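Putative succinylglutamate desuccinylase / aspartoacylase (Shewanella amazonensis, PDB 3FMC) is probably a zinc-dependent hydrolase of the succinylglutamate desuccinylase/aspartoacylase family, thought to act on ester bonds. Local coordinates at residues N41-E46 and N99-Y104. Residues are numbered along the deposited sequence; the frame is centred on the assembly and turned at random.
Sequences NVHGAE and NWNREY. With SO4 (sulfate ion), chain K.
His43 carries its imidazole ring across the side chain of Asn99 at about a right angle, and NE2 gives a nearly straight hydrogen bond, 169° at the hydrogen, to Asn99 OD1 at 2.8 Å. The pair sits in the zinc exopeptidase-like catalytic domain, where the loop after strand 36-40 brings the sequence His-Gly-Ala-Glu beside His172; donor atoms of His43, Glu46 and His172 face one vacant point, consistent with the zinc site of this family, here without a metal. OD1 lies in the plane of the imidazole, and together with the weak ND1 bond to Glu46 OE1 this bond helps to set the rotation of the ring. The same oxygen closes an Asx turn by accepting from Asn101 N at 2.8 Å, and the two donors reach it from opposite faces of the amide. An alanine in place of Asn99 would probably leave His43 NE2 without this acceptor, the ring freer to turn and the Asx turn without its side-chain bond.

Asn101 CB approaches the same nitrogen obliquely, 3.4 Å from His43 NE2. CG lies anti to the backbone N (chi1 -166°), and the Asn101 amide plane is turned 87° from that of the imidazole. Away from these polar groups, Val42 CG1 packs on Trp100 CB at 4.2 Å, while Val42 and Tyr104 meet tip to tip through CG2 and OH; helix 150-163 adds Leu158 to both Val42 and Tyr104.

A sulfate ion, probably from the crystallisation liquor, lies at the edge of the His43 ring. Its O1 accepts from Asn99 ND2, Asn101 ND2 and Arg102 NH1, and Arg91 NH2 also binds the ion. The Arg102 guanidinium spans two sulfate oxygens, its NH2 reaching O2 at 2.8 Å, while His43 CE1 lies 3.2 Å from O1 in the plane of the imidazole.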
loop_
_atom_site.group_PDB
_atom_site.type_symbol
_atom_site.label_atom_id
_atom_site.label_comp_id
_atom_site.label_asym_id
_atom_site.label_seq_id
_atom_site.Cartn_x
_atom_site.Cartn_y
_atom_site.Cartn_z
ATOM N N ASN C 41 -20.999 1.081 -4.432
ATOM C CA ASN C 41 -19.524 1.341 -4.520
ATOM C C ASN C 41 -18.982 2.046 -3.268
ATOM O O ASN C 41 -18.049 2.886 -3.339
ATOM C CB ASN C 41 -19.246 2.133 -5.835
ATOM C CG ASN C 41 -17.827 1.967 -6.430
ATOM O OD1 ASN C 41 -17.498 2.675 -7.402
ATOM N ND2 ASN C 41 -17.019 1.037 -5.917
ATOM N N VAL C 42 -19.597 1.740 -2.120
ATOM C CA VAL C 42 -19.073 2.196 -0.834
ATOM C C VAL C 42 -17.695 1.537 -0.659
ATOM O O VAL C 42 -16.739 2.164 -0.146
ATOM C CB VAL C 42 -20.068 1.936 0.343
ATOM C CG1 VAL C 42 -19.381 2.108 1.733
ATOM C CG2 VAL C 42 -21.261 2.943 0.289
ATOM N N HIS C 43 -17.586 0.265 -1.067
ATOM C CA HIS C 43 -16.278 -0.420 -1.167
ATOM C C HIS C 43 -15.743 -0.150 -2.576
ATOM O O HIS C 43 -16.367 -0.534 -3.600
ATOM C CB HIS C 43 -16.357 -1.905 -0.890
ATOM C CG HIS C 43 -16.609 -2.250 0.530
ATOM N ND1 HIS C 43 -17.537 -3.188 0.894
ATOM C CD2 HIS C 43 -16.070 -1.785 1.686
ATOM C CE1 HIS C 43 -17.531 -3.331 2.210
ATOM N NE2 HIS C 43 -16.667 -2.469 2.719
ATOM N N GLY C 44 -14.628 0.581 -2.641
ATOM C CA GLY C 44 -14.067 1.093 -3.917
ATOM C C GLY C 44 -13.889 0.119 -5.087
ATOM O O GLY C 44 -14.041 0.486 -6.245
ATOM N N ALA C 45 -13.477 -1.113 -4.801
ATOM C CA ALA C 45 -13.266 -2.134 -5.844
ATOM C C ALA C 45 -14.569 -2.715 -6.375
ATOM O O ALA C 45 -14.554 -3.361 -7.411
ATOM C CB ALA C 45 -12.426 -3.287 -5.322
ATOM N N GLU C 46 -15.673 -2.456 -5.682
ATOM C CA GLU C 46 -16.969 -3.116 -5.971
ATOM C C GLU C 46 -17.777 -2.299 -6.951
ATOM O O GLU C 46 -18.877 -1.877 -6.660
ATOM C CB GLU C 46 -17.682 -3.400 -4.632
ATOM C CG GLU C 46 -16.825 -4.316 -3.700
ATOM C CD GLU C 46 -17.465 -4.663 -2.409
ATOM O OE1 GLU C 46 -18.668 -4.292 -2.198
ATOM O OE2 GLU C 46 -16.784 -5.363 -1.576
ATOM N N ASN C 99 -12.780 -0.575 7.977
ATOM C CA ASN C 99 -13.688 -0.886 6.864
ATOM C C ASN C 99 -14.716 0.218 6.717
ATOM O O ASN C 99 -15.377 0.601 7.682
ATOM C CB ASN C 99 -14.308 -2.267 7.194
ATOM C CG ASN C 99 -15.265 -2.803 6.102
ATOM O OD1 ASN C 99 -15.826 -2.060 5.323
ATOM N ND2 ASN C 99 -15.449 -4.118 6.089
ATOM N N TRP C 100 -14.868 0.757 5.517
ATOM C CA TRP C 100 -15.824 1.857 5.303
ATOM C C TRP C 100 -17.257 1.438 5.669
ATOM O O TRP C 100 -18.065 2.307 6.088
ATOM C CB TRP C 100 -15.834 2.284 3.887
ATOM C CG TRP C 100 -14.507 2.752 3.301
ATOM C CD1 TRP C 100 -13.850 2.177 2.274
ATOM C CD2 TRP C 100 -13.731 3.887 3.693
ATOM N NE1 TRP C 100 -12.729 2.901 1.945
ATOM C CE2 TRP C 100 -12.626 3.956 2.806
ATOM C CE3 TRP C 100 -13.858 4.851 4.691
ATOM C CZ2 TRP C 100 -11.638 4.941 2.908
ATOM C CZ3 TRP C 100 -12.857 5.829 4.796
ATOM C CH2 TRP C 100 -11.779 5.865 3.902
ATOM N N ASN C 101 -17.531 0.129 5.540
ATOM C CA ASN C 101 -18.851 -0.440 5.873
ATOM C C ASN C 101 -18.938 -0.956 7.301
ATOM O O ASN C 101 -19.764 -1.830 7.647
ATOM C CB ASN C 101 -19.205 -1.496 4.829
ATOM C CG ASN C 101 -20.674 -1.914 4.870
ATOM O OD1 ASN C 101 -21.577 -1.083 4.976
ATOM N ND2 ASN C 101 -20.903 -3.218 4.723
ATOM N N ARG C 102 -18.060 -0.438 8.152
ATOM C CA ARG C 102 -18.152 -0.669 9.585
ATOM C C ARG C 102 -18.270 0.687 10.296
ATOM O O ARG C 102 -18.204 0.748 11.507
ATOM C CB ARG C 102 -16.947 -1.425 10.111
ATOM C CG ARG C 102 -16.908 -2.843 9.627
ATOM C CD ARG C 102 -18.121 -3.670 10.044
ATOM N NE ARG C 102 -17.892 -5.012 9.516
ATOM C CZ ARG C 102 -18.198 -5.404 8.274
ATOM N NH1 ARG C 102 -18.900 -4.633 7.457
ATOM N NH2 ARG C 102 -17.852 -6.626 7.881
ATOM N N GLU C 103 -18.462 1.760 9.528
ATOM C CA GLU C 103 -18.526 3.124 10.084
ATOM C C GLU C 103 -19.915 3.724 10.297
ATOM O O GLU C 103 -20.064 4.893 10.660
ATOM C CB GLU C 103 -17.705 4.023 9.173
ATOM C CG GLU C 103 -16.200 3.864 9.354
ATOM C CD GLU C 103 -15.651 4.641 10.525
ATOM O OE1 GLU C 103 -16.400 4.928 11.512
ATOM O OE2 GLU C 103 -14.458 4.987 10.435
ATOM N N TYR C 104 -20.962 2.933 10.112
ATOM C CA TYR C 104 -22.318 3.511 10.285
ATOM C C TYR C 104 -22.635 3.736 11.761
ATOM O O TYR C 104 -21.972 3.203 12.646
ATOM C CB TYR C 104 -23.386 2.692 9.521
ATOM C CG TYR C 104 -23.228 2.776 7.997
ATOM C CD1 TYR C 104 -23.852 3.771 7.262
ATOM C CD2 TYR C 104 -22.424 1.892 7.296
ATOM C CE1 TYR C 104 -23.713 3.885 5.930
ATOM C CE2 TYR C 104 -22.267 1.998 5.939
ATOM C CZ TYR C 104 -22.902 3.010 5.238
ATOM O OH TYR C 104 -22.761 3.044 3.863
HETATM S S SO4 K . -18.585 -6.413 4.270
HETATM O O1 SO4 K . -18.304 -5.049 4.770
HETATM O O2 SO4 K . -17.947 -7.383 5.157
HETATM O O3 SO4 K . -18.132 -6.681 2.870
HETATM O O4 SO4 K . -20.049 -6.578 4.266
#